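Local coordinates for osmotically inducible protein OsmC (Psychrobacter arcticus, PDB 2PN2) that is uncharacterised but probably acts in osmotic-stress and detoxification responses, perhaps reducing organic hydroperoxides as relatives of the OsmC family do, at residues L69-K80 with I126-A137. Residues are numbered along the deposited sequence; the frame is centred on the assembly and turned at random.
Sequences LASCMLTIIGIK and IFYNTALTCPVA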
ATOM      1  N   LEU A  69      -0.763  -4.593   3.878  1.00 41.23           N
ATOM      2  CA  LEU A  69      -0.743  -5.152   5.223  1.00 40.73           C
ATOM      3  C   LEU A  69      -0.801  -6.658   5.160  1.00 40.71           C
ATOM      4  O   LEU A  69       0.014  -7.312   5.783  1.00 40.72           O
ATOM      5  CB  LEU A  69      -1.917  -4.656   6.088  1.00 41.72           C
ATOM      6  CG  LEU A  69      -1.948  -5.169   7.541  1.00 42.00           C
ATOM      7  CD1 LEU A  69      -0.582  -4.911   8.283  1.00 36.44           C
ATOM      8  CD2 LEU A  69      -3.119  -4.493   8.290  1.00 40.71           C
ATOM      9  N   ALA A  70      -1.755  -7.185   4.385  1.00 40.53           N
ATOM     10  CA  ALA A  70      -1.918  -8.635   4.194  1.00 42.06           C
ATOM     11  C   ALA A  70      -0.691  -9.264   3.525  1.00 41.52           C
ATOM     12  O   ALA A  70      -0.236 -10.337   3.931  1.00 40.50           O
ATOM     13  CB  ALA A  70      -3.181  -8.941   3.395  1.00 38.90           C
ATOM     14  N   SER A  71      -0.162  -8.603   2.506  1.00 41.89           N
ATOM     15  CA  SER A  71       1.073  -9.082   1.840  1.00 39.36           C
ATOM     16  C   SER A  71       2.257  -9.139   2.792  1.00 39.19           C
ATOM     17  O   SER A  71       3.023 -10.109   2.779  1.00 37.70           O
ATOM     18  CB  SER A  71       1.444  -8.203   0.654  1.00 41.06           C
ATOM     19  OG  SER A  71       0.571  -8.486  -0.403  1.00 40.55           O
ATOM     20  N   CYS A  72       2.380  -8.113   3.625  1.00 39.70           N
ATOM     21  CA  CYS A  72       3.446  -8.036   4.607  1.00 41.88           C
ATOM     22  C   CYS A  72       3.337  -9.178   5.627  1.00 39.39           C
ATOM     23  O   CYS A  72       4.341  -9.834   5.943  1.00 40.67           O
ATOM     24  CB  CYS A  72       3.416  -6.683   5.309  1.00 42.38           C
ATOM     25  SG  CYS A  72       4.807  -6.431   6.357  1.00 44.12           S
HETATM   26  N   MSE A  73       2.110  -9.428   6.088  1.00 40.08           N
HETATM   27  CA  MSE A  73       1.813 -10.505   7.047  1.00 40.72           C
HETATM   28  C   MSE A  73       2.164 -11.894   6.506  1.00 40.34           C
HETATM   29  O   MSE A  73       2.820 -12.670   7.203  1.00 40.16           O
HETATM   30  CB  MSE A  73       0.346 -10.473   7.459  1.00 36.42           C
HETATM   31  CG  MSE A  73       0.041  -9.342   8.376  1.00 37.47           C
HETATM   32 SE   MSE A  73      -1.807  -9.356   9.004  0.75 43.47          SE
HETATM   33  CE  MSE A  73      -1.696  -7.792  10.132  1.00 43.78           C
ATOM     34  N   LEU A  74       1.736 -12.179   5.266  1.00 40.56           N
ATOM     35  CA  LEU A  74       2.062 -13.444   4.612  1.00 39.73           C
ATOM     36  C   LEU A  74       3.572 -13.598   4.395  1.00 40.44           C
ATOM     37  O   LEU A  74       4.100 -14.699   4.534  1.00 38.02           O
ATOM     38  CB  LEU A  74       1.310 -13.620   3.288  1.00 39.64           C
ATOM     39  CG  LEU A  74      -0.211 -13.825   3.306  1.00 42.68           C
ATOM     40  CD1 LEU A  74      -0.700 -13.987   1.882  1.00 41.52           C
ATOM     41  CD2 LEU A  74      -0.610 -15.043   4.140  1.00 41.72           C
ATOM     42  N   THR A  75       4.257 -12.492   4.084  1.00 41.77           N
ATOM     43  CA  THR A  75       5.708 -12.501   3.822  1.00 39.43           C
ATOM     44  C   THR A  75       6.486 -12.827   5.101  1.00 41.29           C
ATOM     45  O   THR A  75       7.363 -13.703   5.082  1.00 41.82           O
ATOM     46  CB  THR A  75       6.173 -11.167   3.203  1.00 38.26           C
ATOM     47  OG1 THR A  75       5.423 -10.922   1.998  1.00 39.93           O
ATOM     48  CG2 THR A  75       7.677 -11.186   2.883  1.00 32.05           C
ATOM     49  N   ILE A  76       6.160 -12.142   6.200  1.00 40.71           N
ATOM     50  CA  ILE A  76       6.827 -12.391   7.497  1.00 42.10           C
ATOM     51  C   ILE A  76       6.456 -13.781   8.047  1.00 39.95           C
ATOM     52  O   ILE A  76       7.305 -14.417   8.682  1.00 38.76           O
ATOM     53  CB  ILE A  76       6.602 -11.248   8.531  1.00 41.18           C
ATOM     54  CG1 ILE A  76       7.667 -11.311   9.628  1.00 46.52           C
ATOM     55  CG2 ILE A  76       5.190 -11.277   9.099  1.00 46.69           C
ATOM     56  CD1 ILE A  76       7.546 -10.233  10.687  1.00 50.21           C
ATOM     57  N   ILE A  77       5.218 -14.247   7.798  1.00 39.68           N
ATOM     58  CA  ILE A  77       4.828 -15.650   8.123  1.00 38.96           C
ATOM     59  C   ILE A  77       5.671 -16.629   7.286  1.00 40.59           C
ATOM     60  O   ILE A  77       6.135 -17.641   7.813  1.00 38.11           O
ATOM     61  CB  ILE A  77       3.290 -15.936   7.958  1.00 38.68           C
ATOM     62  CG1 ILE A  77       2.517 -15.270   9.098  1.00 38.37           C
ATOM     63  CG2 ILE A  77       2.999 -17.455   7.986  1.00 38.88           C
ATOM     64  CD1 ILE A  77       0.993 -15.185   8.874  1.00 37.90           C
ATOM     65  N   GLY A  78       5.888 -16.307   6.007  1.00 38.79           N
ATOM     66  CA  GLY A  78       6.746 -17.120   5.119  1.00 39.70           C
ATOM     67  C   GLY A  78       8.178 -17.281   5.612  1.00 38.69           C
ATOM     68  O   GLY A  78       8.756 -18.350   5.492  1.00 39.75           O
ATOM     69  N   ILE A  79       8.743 -16.211   6.170  1.00 38.91           N
ATOM     70  CA  ILE A  79      10.086 -16.240   6.773  1.00 38.54           C
ATOM     71  C   ILE A  79      10.086 -17.196   7.963  1.00 38.38           C
ATOM     72  O   ILE A  79      10.997 -18.008   8.103  1.00 35.07           O
ATOM     73  CB  ILE A  79      10.533 -14.827   7.253  1.00 39.94           C
ATOM     74  CG1 ILE A  79      10.768 -13.907   6.050  1.00 42.05           C
ATOM     75  CG2 ILE A  79      11.793 -14.908   8.115  1.00 34.54           C
ATOM     76  CD1 ILE A  79      11.208 -12.485   6.417  1.00 43.41           C
ATOM     77  N   LYS A  80       9.049 -17.100   8.793  1.00 37.94           N
ATOM     78  CA  LYS A  80       8.902 -17.948   9.983  1.00 40.49           C
ATOM     79  C   LYS A  80       8.650 -19.396   9.579  1.00 40.81           C
ATOM     80  O   LYS A  80       9.234 -20.303  10.173  1.00 40.54           O
ATOM     81  CB  LYS A  80       7.781 -17.461  10.915  1.00 41.98           C
ATOM     82  CG  LYS A  80       8.048 -17.865  12.372  1.00 48.65           C
ATOM     83  CD  LYS A  80       8.975 -16.840  13.052  1.00 54.94           C
ATOM     84  CE  LYS A  80       9.806 -17.435  14.160  1.00 57.04           C
ATOM     85  NZ  LYS A  80       9.016 -18.180  15.159  1.00 61.57           N
ATOM     86  N   ILE A 126       2.271 -18.604  16.774  1.00 40.44           N
ATOM     87  CA  ILE A 126       3.540 -18.018  16.281  1.00 38.38           C
ATOM     88  C   ILE A 126       3.232 -17.169  15.046  1.00 40.70           C
ATOM     89  O   ILE A 126       3.584 -15.972  15.000  1.00 41.38           O
ATOM     90  CB  ILE A 126       4.625 -19.104  15.991  1.00 38.93           C
ATOM     91  CG1 ILE A 126       5.132 -19.691  17.318  1.00 35.30           C
ATOM     92  CG2 ILE A 126       5.823 -18.509  15.199  1.00 36.24           C
ATOM     93  CD1 ILE A 126       5.934 -21.064  17.215  1.00 37.63           C
ATOM     94  N   PHE A 127       2.525 -17.766  14.080  1.00 41.04           N
ATOM     95  CA  PHE A 127       2.164 -17.048  12.848  1.00 41.24           C
ATOM     96  C   PHE A 127       1.260 -15.857  13.099  1.00 41.78           C
ATOM     97  O   PHE A 127       1.425 -14.807  12.465  1.00 41.87           O
ATOM     98  CB  PHE A 127       1.512 -17.956  11.794  1.00 42.04           C
ATOM     99  CG  PHE A 127       2.386 -19.065  11.273  1.00 33.67           C
ATOM    100  CD1 PHE A 127       3.793 -19.008  11.292  1.00 40.89           C
ATOM    101  CD2 PHE A 127       1.781 -20.128  10.604  1.00 39.92           C
ATOM    102  CE1 PHE A 127       4.559 -20.035  10.742  1.00 35.19           C
ATOM    103  CE2 PHE A 127       2.537 -21.155  10.047  1.00 37.49           C
ATOM    104  CZ  PHE A 127       3.931 -21.118  10.123  1.00 42.87           C
ATOM    105  N   TYR A 128       0.319 -16.006  14.026  1.00 41.00           N
ATOM    106  CA  TYR A 128      -0.550 -14.892  14.393  1.00 40.88           C
ATOM    107  C   TYR A 128       0.263 -13.713  14.941  1.00 42.19           C
ATOM    108  O   TYR A 128       0.148 -12.577  14.458  1.00 41.24           O
ATOM    109  CB  TYR A 128      -1.566 -15.339  15.441  1.00 41.34           C
ATOM    110  CG  TYR A 128      -2.521 -14.254  15.833  1.00 44.40           C
ATOM    111  CD1 TYR A 128      -3.590 -13.931  15.012  1.00 43.80           C
ATOM    112  CD2 TYR A 128      -2.350 -13.529  17.022  1.00 43.74           C
ATOM    113  CE1 TYR A 128      -4.482 -12.908  15.363  1.00 43.15           C
ATOM    114  CE2 TYR A 128      -3.249 -12.501  17.387  1.00 46.52           C
ATOM    115  CZ  TYR A 128      -4.312 -12.202  16.545  1.00 43.06           C
ATOM    116  OH  TYR A 128      -5.214 -11.198  16.875  1.00 47.33           O
ATOM    117  N   ASN A 129       1.079 -14.013  15.945  1.00 41.78           N
ATOM    118  CA  ASN A 129       1.917 -13.008  16.603  1.00 45.99           C
ATOM    119  C   ASN A 129       2.952 -12.371  15.684  1.00 46.42           C
ATOM    120  O   ASN A 129       3.137 -11.155  15.743  1.00 47.31           O
ATOM    121  CB  ASN A 129       2.611 -13.587  17.838  1.00 44.11           C
ATOM    122  CG  ASN A 129       1.623 -14.020  18.937  1.00 46.75           C
ATOM    123  OD1 ASN A 129       0.490 -13.558  18.998  1.00 48.38           O
ATOM    124  ND2 ASN A 129       2.076 -14.905  19.813  1.00 48.65           N
ATOM    125  N   THR A 130       3.605 -13.182  14.840  1.00 48.41           N
ATOM    126  CA  THR A 130       4.594 -12.665  13.876  1.00 49.40           C
ATOM    127  C   THR A 130       3.927 -11.698  12.892  1.00 47.41           C
ATOM    128  O   THR A 130       4.483 -10.644  12.607  1.00 46.62           O
ATOM    129  CB  THR A 130       5.326 -13.778  13.092  1.00 49.93           C
ATOM    130  OG1 THR A 130       5.754 -14.803  13.988  1.00 55.12           O
ATOM    131  CG2 THR A 130       6.544 -13.218  12.391  1.00 51.61           C
ATOM    132  N   ALA A 131       2.739 -12.073  12.398  1.00 47.59           N
ATOM    133  CA  ALA A 131       1.906 -11.239  11.511  1.00 46.30           C
ATOM    134  C   ALA A 131       1.616  -9.832  12.057  1.00 49.17           C
ATOM    135  O   ALA A 131       1.766  -8.835  11.338  1.00 50.74           O
ATOM    136  CB  ALA A 131       0.586 -11.929  11.234  1.00 42.43           C
ATOM    137  N   LEU A 132       1.170  -9.767  13.311  1.00 49.73           N
ATOM    138  CA  LEU A 132       0.867  -8.481  13.978  1.00 50.42           C
ATOM    139  C   LEU A 132       2.084  -7.563  14.215  1.00 51.84           C
ATOM    140  O   LEU A 132       1.901  -6.367  14.410  1.00 53.36           O
ATOM    141  CB  LEU A 132       0.087  -8.702  15.290  1.00 51.45           C
ATOM    142  CG  LEU A 132      -1.358  -9.232  15.182  1.00 53.22           C
ATOM    143  CD1 LEU A 132      -2.020  -9.296  16.577  1.00 55.88           C
ATOM    144  CD2 LEU A 132      -2.192  -8.358  14.277  1.00 57.61           C
ATOM    145  N   THR A 133       3.300  -8.113  14.190  1.00 52.55           N
ATOM    146  CA  THR A 133       4.532  -7.320  14.371  1.00 52.99           C
ATOM    147  C   THR A 133       5.196  -6.879  13.058  1.00 48.43           C
ATOM    148  O   THR A 133       6.251  -6.227  13.110  1.00 46.29           O
ATOM    149  CB  THR A 133       5.620  -8.106  15.218  1.00 51.71           C
ATOM    150  OG1 THR A 133       6.265  -9.122  14.425  1.00 56.81           O
ATOM    151  CG2 THR A 133       5.009  -8.708  16.471  1.00 57.11           C
ATOM    152  N   CYS A 134       4.584  -7.180  11.901  1.00 45.65           N
ATOM    153  CA  CYS A 134       5.249  -6.974  10.612  1.00 44.05           C
ATOM    154  C   CYS A 134       5.404  -5.497  10.265  1.00 43.72           C
ATOM    155  O   CYS A 134       4.670  -4.666  10.805  1.00 43.50           O
ATOM    156  CB  CYS A 134       4.540  -7.736   9.487  1.00 47.67           C
ATOM    157  SG  CYS A 134       3.040  -6.992   8.869  1.00 46.92           S
ATOM    158  N   PRO A 135       6.372  -5.165   9.398  1.00 42.74           N
ATOM    159  CA  PRO A 135       6.617  -3.743   9.125  1.00 43.09           C
ATOM    160  C   PRO A 135       5.434  -2.863   8.726  1.00 42.17           C
ATOM    161  O   PRO A 135       5.336  -1.758   9.250  1.00 40.44           O
ATOM    162  CB  PRO A 135       7.699  -3.784   8.043  1.00 42.57           C
ATOM    163  CG  PRO A 135       8.458  -5.012   8.383  1.00 43.48           C
ATOM    164  CD  PRO A 135       7.376  -5.997   8.703  1.00 44.81           C
ATOM    165  N   VAL A 136       4.547  -3.357   7.858  1.00 41.16           N
ATOM    166  CA  VAL A 136       3.347  -2.600   7.468  1.00 42.15           C
ATOM    167  C   VAL A 136       2.389  -2.483   8.667  1.00 41.61           C
ATOM    168  O   VAL A 136       1.782  -1.412   8.859  1.00 37.60           O
ATOM    169  CB  VAL A 136       2.641  -3.174   6.224  1.00 41.51           C
ATOM    170  CG1 VAL A 136       1.343  -2.391   5.909  1.00 39.31           C
ATOM    171  CG2 VAL A 136       3.582  -3.135   5.046  1.00 42.55           C
ATOM    172  N   ALA A 137       2.290  -3.523   9.512  1.00 40.77           N
ATOM    173  CA  ALA A 137       1.423  -3.422  10.718  1.00 41.79           C
ATOM    174  C   ALA A 137       1.850  -2.236  11.610  1.00 42.57           C
ATOM    175  O   ALA A 137       1.000  -1.506  12.140  1.00 44.61           O
ATOM    176  CB  ALA A 137       1.409  -4.730  11.535  1.00 38.93           C
TER
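Cys72 and Cys134 face each other with SG atoms 3.1 Å apart, beyond disulfide length yet closer than two sulfurs usually sit. A chi1 of -172°, trans to the amide N, carries Cys72 SG toward the turn after helix 121-132. There Val136 N donates a nearly straight hydrogen bond to it (N to SG 3.4 Å, 173° at the hydrogen), while Pro135 CD packs against the same sulfur. The pairing is consistent with the two-cysteine centre of OsmC and Ohr hydroperoxide reductases. A sulfate, probably from the crystallisation liquor, lies about 4 Å from the Pro135 side chain. On one side of the pair, the Leu69 branch tip CD1 presses on the backbone of Ala137, 3.4 Å from its N. Farther along, Ile76 lies obliquely across Thr130, its CG1 3.5 Å from Thr130 CG2, while Ile76 CG2 meets Cys134 CB. Thr130 OG1 turns back to Ile126 O (2.7 Å), approaching from above that carbonyl's plane, which leaves the methyl to face Ile76. A serine here would keep the hydroxyl but probably open a gap beside Ile76 CG1 and CD1. Ile77 sets CG2 over one face of the Phe127 ring, a CH-pi contact 3.8 Å from the centroid; Lys80 CB sits at the ring's edge. The axes of 69-80 and 126-132 run at 129° and approach to 8.4 Å. Leu69 reaches strands 105-114 and 145-150, Met73 strand 145-150 and Ile77 strand 105-114; Phe127 meets the Phe115 ring, and Pro61 of the second subunit packs on Cys72.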